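Spectinomycin phosphotransferase (Legionella pneumophila, PDB 3I1A) probably transfers a phosphate group from a nucleotide to the antibiotic spectinomycin, inactivating it and so giving resistance. Local coordinates at residues Lys239-Gly247 / Ile260-Glu269. Sequence-based numbering, arbitrary orientation.
Sequences KERDLMFIG and IQYFYEGYGE
G247 and I260 bring the two backbones closest, their CA atoms 6.0 Å apart, and at the other end K239 and E269 stand 10.4 Å apart; the chains thus run antiparallel and splay. In this kinase-like fold the short helix around 240-243, following strand 235-237, and the type I turn L243-I246 face the last turns of helix 257-267. L243 and I246 reach into a row of three aromatic rings. I246 lies across F263 at about a right angle, its CG1 3.6 Å from the ring centroid and only 3° off the normal, a CH-pi contact, while I246 CD1 lies over the same face, nearest F263 CD1. F263 CG is anti to its own backbone N (chi1 176°), which swings the ring across to meet I246. L243 forks between rings: CD2 sits over one face of Y267, 4.0 Å from its centroid, and also touches F263 CE2 at 3.6 Å, whereas CD1 meets the edge of Y264. I260 closes the near end on G247 CA. At the far end the K239 methylene chain passes the Y267 hydroxyl, CD to OH 3.6 Å; that hydroxyl bonds H129 of helix 115-129. One water joins L243 O (2.8 Å) to Y264 OH (2.7 Å) in the plane of the ring. Direct contacts are van der Waals and CH-pi, so shape and aromatic packing hold the segments together, while the water gives the L243 carbonyl, already bonded to I246 N, a second donor and ties it to Y264.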
ATOM      1  N   LYS A 239      -8.858  -4.222 -12.664  1.00 11.66           N
ATOM      2  CA  LYS A 239      -8.707  -2.823 -12.290  1.00 12.93           C
ATOM      3  C   LYS A 239      -9.406  -2.482 -10.985  1.00 12.47           C
ATOM      4  O   LYS A 239      -9.002  -1.535 -10.300  1.00 13.08           O
ATOM      5  CB  LYS A 239      -9.250  -1.913 -13.406  1.00 14.89           C
ATOM      6  CG  LYS A 239     -10.760  -2.051 -13.696  1.00 15.57           C
ATOM      7  CD  LYS A 239     -11.177  -1.056 -14.800  1.00 16.08           C
ATOM      8  CE  LYS A 239     -12.704  -1.024 -15.006  1.00 15.80           C
ATOM      9  NZ  LYS A 239     -13.297  -2.328 -15.431  1.00 15.38           N
ATOM     10  N   GLU A 240     -10.454  -3.238 -10.650  1.00 12.60           N
ATOM     11  CA  GLU A 240     -11.203  -2.991  -9.432  1.00 14.09           C
ATOM     12  C   GLU A 240     -10.356  -3.152  -8.159  1.00 12.89           C
ATOM     13  O   GLU A 240     -10.722  -2.640  -7.099  1.00 13.34           O
ATOM     14  CB  GLU A 240     -12.460  -3.884  -9.412  1.00 13.14           C
ATOM     15  CG  GLU A 240     -13.542  -3.480 -10.457  1.00 13.63           C
ATOM     16  CD  GLU A 240     -13.207  -3.833 -11.905  1.00 14.76           C
ATOM     17  OE1 GLU A 240     -12.293  -4.652 -12.167  1.00 13.93           O
ATOM     18  OE2 GLU A 240     -13.884  -3.291 -12.801  1.00 13.65           O
ATOM     19  N   ARG A 241      -9.228  -3.845  -8.273  1.00 12.55           N
ATOM     20  CA  ARG A 241      -8.285  -3.996  -7.152  1.00 13.28           C
ATOM     21  C   ARG A 241      -7.890  -2.593  -6.662  1.00 13.51           C
ATOM     22  O   ARG A 241      -7.686  -2.362  -5.452  1.00 13.41           O
ATOM     23  CB  ARG A 241      -7.044  -4.721  -7.643  1.00 14.94           C
ATOM     24  CG  ARG A 241      -5.818  -4.589  -6.749  1.00 15.90           C
ATOM     25  CD  ARG A 241      -5.933  -5.443  -5.504  1.00 17.44           C
ATOM     26  NE  ARG A 241      -6.683  -4.748  -4.457  1.00 16.24           N
ATOM     27  CZ  ARG A 241      -6.803  -5.219  -3.227  1.00 18.77           C
ATOM     28  NH1 ARG A 241      -6.222  -6.374  -2.905  1.00 17.64           N
ATOM     29  NH2 ARG A 241      -7.516  -4.546  -2.325  1.00 19.80           N
ATOM     30  N   ASP A 242      -7.724  -1.668  -7.605  1.00 13.43           N
ATOM     31  CA  ASP A 242      -7.401  -0.297  -7.243  1.00 12.38           C
ATOM     32  C   ASP A 242      -8.646   0.598  -7.139  1.00 12.32           C
ATOM     33  O   ASP A 242      -8.740   1.465  -6.251  1.00 12.17           O
ATOM     34  CB  ASP A 242      -6.437   0.343  -8.266  1.00 11.76           C
ATOM     35  CG  ASP A 242      -5.027  -0.190  -8.151  1.00 13.68           C
ATOM     36  OD1 ASP A 242      -4.702  -0.823  -7.124  1.00 12.14           O
ATOM     37  OD2 ASP A 242      -4.235   0.054  -9.081  1.00 12.10           O
ATOM     38  N   LEU A 243      -9.618   0.402  -8.024  1.00 12.75           N
ATOM     39  CA  LEU A 243     -10.788   1.269  -7.992  1.00 12.93           C
ATOM     40  C   LEU A 243     -11.610   1.188  -6.703  1.00 12.82           C
ATOM     41  O   LEU A 243     -12.303   2.143  -6.360  1.00 15.68           O
ATOM     42  CB  LEU A 243     -11.685   1.008  -9.224  1.00 13.06           C
ATOM     43  CG  LEU A 243     -10.984   1.368 -10.545  1.00 12.64           C
ATOM     44  CD1 LEU A 243     -11.947   1.170 -11.764  1.00 13.17           C
ATOM     45  CD2 LEU A 243     -10.502   2.815 -10.480  1.00 13.89           C
ATOM     46  N   MET A 244     -11.513   0.069  -5.989  1.00 13.17           N
ATOM     47  CA  MET A 244     -12.283  -0.116  -4.770  1.00 13.32           C
ATOM     48  C   MET A 244     -11.973   0.944  -3.718  1.00 13.90           C
ATOM     49  O   MET A 244     -12.794   1.211  -2.836  1.00 14.18           O
ATOM     50  CB  MET A 244     -12.018  -1.503  -4.183  1.00 14.42           C
ATOM     51  CG  MET A 244     -10.589  -1.725  -3.734  1.00 14.80           C
ATOM     52  SD  MET A 244     -10.474  -2.618  -2.127  1.00 15.11           S
ATOM     53  CE  MET A 244     -10.569  -1.174  -0.988  1.00 16.16           C
ATOM     54  N   PHE A 245     -10.805   1.555  -3.821  1.00 13.59           N
ATOM     55  CA  PHE A 245     -10.412   2.572  -2.852  1.00 15.06           C
ATOM     56  C   PHE A 245     -11.113   3.914  -3.064  1.00 16.38           C
ATOM     57  O   PHE A 245     -11.247   4.704  -2.125  1.00 16.99           O
ATOM     58  CB  PHE A 245      -8.897   2.770  -2.899  1.00 14.07           C
ATOM     59  CG  PHE A 245      -8.124   1.595  -2.347  1.00 16.24           C
ATOM     60  CD1 PHE A 245      -7.669   0.578  -3.191  1.00 14.17           C
ATOM     61  CD2 PHE A 245      -7.899   1.477  -0.977  1.00 14.21           C
ATOM     62  CE1 PHE A 245      -7.002  -0.544  -2.673  1.00 15.46           C
ATOM     63  CE2 PHE A 245      -7.227   0.353  -0.455  1.00 14.47           C
ATOM     64  CZ  PHE A 245      -6.784  -0.647  -1.300  1.00 14.13           C
ATOM     65  N   ILE A 246     -11.573   4.179  -4.288  1.00 16.50           N
ATOM     66  CA  ILE A 246     -12.240   5.458  -4.571  1.00 16.93           C
ATOM     67  C   ILE A 246     -13.628   5.336  -3.968  1.00 18.19           C
ATOM     68  O   ILE A 246     -14.446   4.536  -4.425  1.00 17.52           O
ATOM     69  CB  ILE A 246     -12.286   5.715  -6.099  1.00 16.09           C
ATOM     70  CG1 ILE A 246     -10.866   5.562  -6.683  1.00 13.79           C
ATOM     71  CG2 ILE A 246     -12.862   7.108  -6.393  1.00 15.15           C
ATOM     72  CD1 ILE A 246      -9.795   6.501  -6.078  1.00 12.96           C
ATOM     73  N   GLY A 247     -13.877   6.100  -2.907  1.00 18.90           N
ATOM     74  CA  GLY A 247     -15.152   5.995  -2.216  1.00 18.81           C
ATOM     75  C   GLY A 247     -15.130   4.801  -1.249  1.00 19.48           C
ATOM     76  O   GLY A 247     -16.147   4.453  -0.635  1.00 19.25           O
ATOM     77  N   ILE A 260     -15.808  10.717  -5.827  1.00 20.08           N
ATOM     78  CA  ILE A 260     -16.011   9.685  -6.832  1.00 19.51           C
ATOM     79  C   ILE A 260     -16.240  10.320  -8.208  1.00 20.00           C
ATOM     80  O   ILE A 260     -15.655   9.897  -9.217  1.00 17.84           O
ATOM     81  CB  ILE A 260     -17.183   8.786  -6.424  1.00 20.41           C
ATOM     82  CG1 ILE A 260     -16.836   8.093  -5.100  1.00 20.67           C
ATOM     83  CG2 ILE A 260     -17.480   7.773  -7.518  1.00 19.59           C
ATOM     84  CD1 ILE A 260     -17.959   7.276  -4.533  1.00 20.01           C
ATOM     85  N   GLN A 261     -17.059  11.366  -8.247  1.00 18.59           N
ATOM     86  CA  GLN A 261     -17.347  12.070  -9.494  1.00 20.18           C
ATOM     87  C   GLN A 261     -16.106  12.680 -10.133  1.00 19.95           C
ATOM     88  O   GLN A 261     -15.889  12.548 -11.336  1.00 19.37           O
ATOM     89  CB  GLN A 261     -18.373  13.190  -9.250  1.00 21.19           C
ATOM     90  CG  GLN A 261     -18.686  14.009 -10.495  1.00 25.76           C
ATOM     91  CD  GLN A 261     -19.545  15.231 -10.193  1.00 27.44           C
ATOM     92  OE1 GLN A 261     -19.999  15.434  -9.058  1.00 26.94           O
ATOM     93  NE2 GLN A 261     -19.764  16.057 -11.210  1.00 30.00           N
ATOM     94  N   TYR A 262     -15.299  13.369  -9.328  1.00 19.82           N
ATOM     95  CA  TYR A 262     -14.083  13.994  -9.832  1.00 19.90           C
ATOM     96  C   TYR A 262     -13.094  12.913 -10.288  1.00 19.76           C
ATOM     97  O   TYR A 262     -12.452  13.020 -11.354  1.00 16.35           O
ATOM     98  CB  TYR A 262     -13.431  14.856  -8.732  1.00 21.80           C
ATOM     99  CG  TYR A 262     -14.307  15.930  -8.118  1.00 28.30           C
ATOM    100  CD1 TYR A 262     -13.938  16.552  -6.913  1.00 27.30           C
ATOM    101  CD2 TYR A 262     -15.502  16.326  -8.722  1.00 27.91           C
ATOM    102  CE1 TYR A 262     -14.745  17.541  -6.329  1.00 28.74           C
ATOM    103  CE2 TYR A 262     -16.320  17.320  -8.143  1.00 29.94           C
ATOM    104  CZ  TYR A 262     -15.937  17.916  -6.953  1.00 30.73           C
ATOM    105  OH  TYR A 262     -16.756  18.875  -6.378  1.00 31.51           O
ATOM    106  N   PHE A 263     -12.961  11.863  -9.483  1.00 17.91           N
ATOM    107  CA  PHE A 263     -12.054  10.789  -9.859  1.00 15.56           C
ATOM    108  C   PHE A 263     -12.402  10.219 -11.231  1.00 14.75           C
ATOM    109  O   PHE A 263     -11.535  10.145 -12.104  1.00 14.53           O
ATOM    110  CB  PHE A 263     -12.076   9.645  -8.850  1.00 14.92           C
ATOM    111  CG  PHE A 263     -11.211   8.474  -9.259  1.00 14.68           C
ATOM    112  CD1 PHE A 263      -9.844   8.462  -8.971  1.00 13.25           C
ATOM    113  CD2 PHE A 263     -11.752   7.416 -10.007  1.00 13.50           C
ATOM    114  CE1 PHE A 263      -9.026   7.431  -9.417  1.00 14.55           C
ATOM    115  CE2 PHE A 263     -10.934   6.374 -10.460  1.00 13.63           C
ATOM    116  CZ  PHE A 263      -9.573   6.383 -10.163  1.00 12.44           C
ATOM    117  N   TYR A 264     -13.659   9.831 -11.431  1.00 15.00           N
ATOM    118  CA  TYR A 264     -14.030   9.248 -12.714  1.00 15.20           C
ATOM    119  C   TYR A 264     -14.025  10.206 -13.871  1.00 17.24           C
ATOM    120  O   TYR A 264     -13.904   9.793 -15.033  1.00 15.76           O
ATOM    121  CB  TYR A 264     -15.347   8.500 -12.594  1.00 16.16           C
ATOM    122  CG  TYR A 264     -15.124   7.163 -11.934  1.00 14.82           C
ATOM    123  CD1 TYR A 264     -15.380   6.968 -10.578  1.00 14.34           C
ATOM    124  CD2 TYR A 264     -14.590   6.097 -12.667  1.00 16.02           C
ATOM    125  CE1 TYR A 264     -15.114   5.746  -9.969  1.00 15.82           C
ATOM    126  CE2 TYR A 264     -14.318   4.881 -12.070  1.00 16.88           C
ATOM    127  CZ  TYR A 264     -14.581   4.706 -10.732  1.00 15.62           C
ATOM    128  OH  TYR A 264     -14.333   3.485 -10.173  1.00 17.17           O
ATOM    129  N   GLU A 265     -14.172  11.495 -13.591  1.00 15.59           N
ATOM    130  CA  GLU A 265     -14.064  12.436 -14.688  1.00 18.32           C
ATOM    131  C   GLU A 265     -12.619  12.327 -15.227  1.00 18.56           C
ATOM    132  O   GLU A 265     -12.364  12.486 -16.425  1.00 20.86           O
ATOM    133  CB  GLU A 265     -14.337  13.871 -14.220  1.00 21.62           C
ATOM    134  CG  GLU A 265     -14.357  14.842 -15.393  1.00 29.40           C
ATOM    135  CD  GLU A 265     -14.669  16.262 -14.978  1.00 33.04           C
ATOM    136  OE1 GLU A 265     -15.516  16.429 -14.064  1.00 35.59           O
ATOM    137  OE2 GLU A 265     -14.077  17.200 -15.574  1.00 34.63           O
ATOM    138  N   GLY A 266     -11.662  12.043 -14.342  1.00 17.21           N
ATOM    139  CA  GLY A 266     -10.285  11.909 -14.774  1.00 15.10           C
ATOM    140  C   GLY A 266      -9.948  10.522 -15.299  1.00 16.06           C
ATOM    141  O   GLY A 266      -9.214  10.375 -16.264  1.00 15.24           O
ATOM    142  N   TYR A 267     -10.496   9.499 -14.656  1.00 14.85           N
ATOM    143  CA  TYR A 267     -10.226   8.114 -15.037  1.00 13.39           C
ATOM    144  C   TYR A 267     -10.893   7.765 -16.383  1.00 13.03           C
ATOM    145  O   TYR A 267     -10.347   7.000 -17.183  1.00 12.45           O
ATOM    146  CB  TYR A 267     -10.741   7.206 -13.921  1.00 12.36           C
ATOM    147  CG  TYR A 267     -10.277   5.769 -14.025  1.00 15.31           C
ATOM    148  CD1 TYR A 267      -8.982   5.404 -13.657  1.00 13.86           C
ATOM    149  CD2 TYR A 267     -11.137   4.783 -14.502  1.00 14.20           C
ATOM    150  CE1 TYR A 267      -8.549   4.061 -13.777  1.00 14.36           C
ATOM    151  CE2 TYR A 267     -10.725   3.458 -14.621  1.00 16.23           C
ATOM    152  CZ  TYR A 267      -9.430   3.107 -14.265  1.00 14.03           C
ATOM    153  OH  TYR A 267      -9.016   1.802 -14.459  1.00 13.32           O
ATOM    154  N   GLY A 268     -12.071   8.330 -16.607  1.00 13.03           N
ATOM    155  CA  GLY A 268     -12.784   8.118 -17.859  1.00 16.74           C
ATOM    156  C   GLY A 268     -13.607   6.866 -18.012  1.00 17.70           C
ATOM    157  O   GLY A 268     -14.766   6.928 -18.408  1.00 20.08           O
ATOM    158  N   GLU A 269     -13.007   5.718 -17.711  1.00 19.51           N
ATOM    159  CA  GLU A 269     -13.688   4.438 -17.831  1.00 20.74           C
ATOM    160  C   GLU A 269     -14.691   4.227 -16.703  1.00 22.90           C
ATOM    161  O   GLU A 269     -14.311   4.023 -15.548  1.00 22.64           O
ATOM    162  CB  GLU A 269     -12.664   3.297 -17.827  1.00 21.51           C
ATOM    163  CG  GLU A 269     -13.313   1.935 -17.990  1.00 23.54           C
ATOM    164  CD  GLU A 269     -14.170   1.888 -19.232  1.00 24.28           C
ATOM    165  OE1 GLU A 269     -13.602   1.862 -20.344  1.00 26.05           O
ATOM    166  OE2 GLU A 269     -15.407   1.909 -19.100  1.00 26.85           O
TER
HETATM  167  O   HOH W   1     -14.766   2.921  -7.529  1.00 19.02           O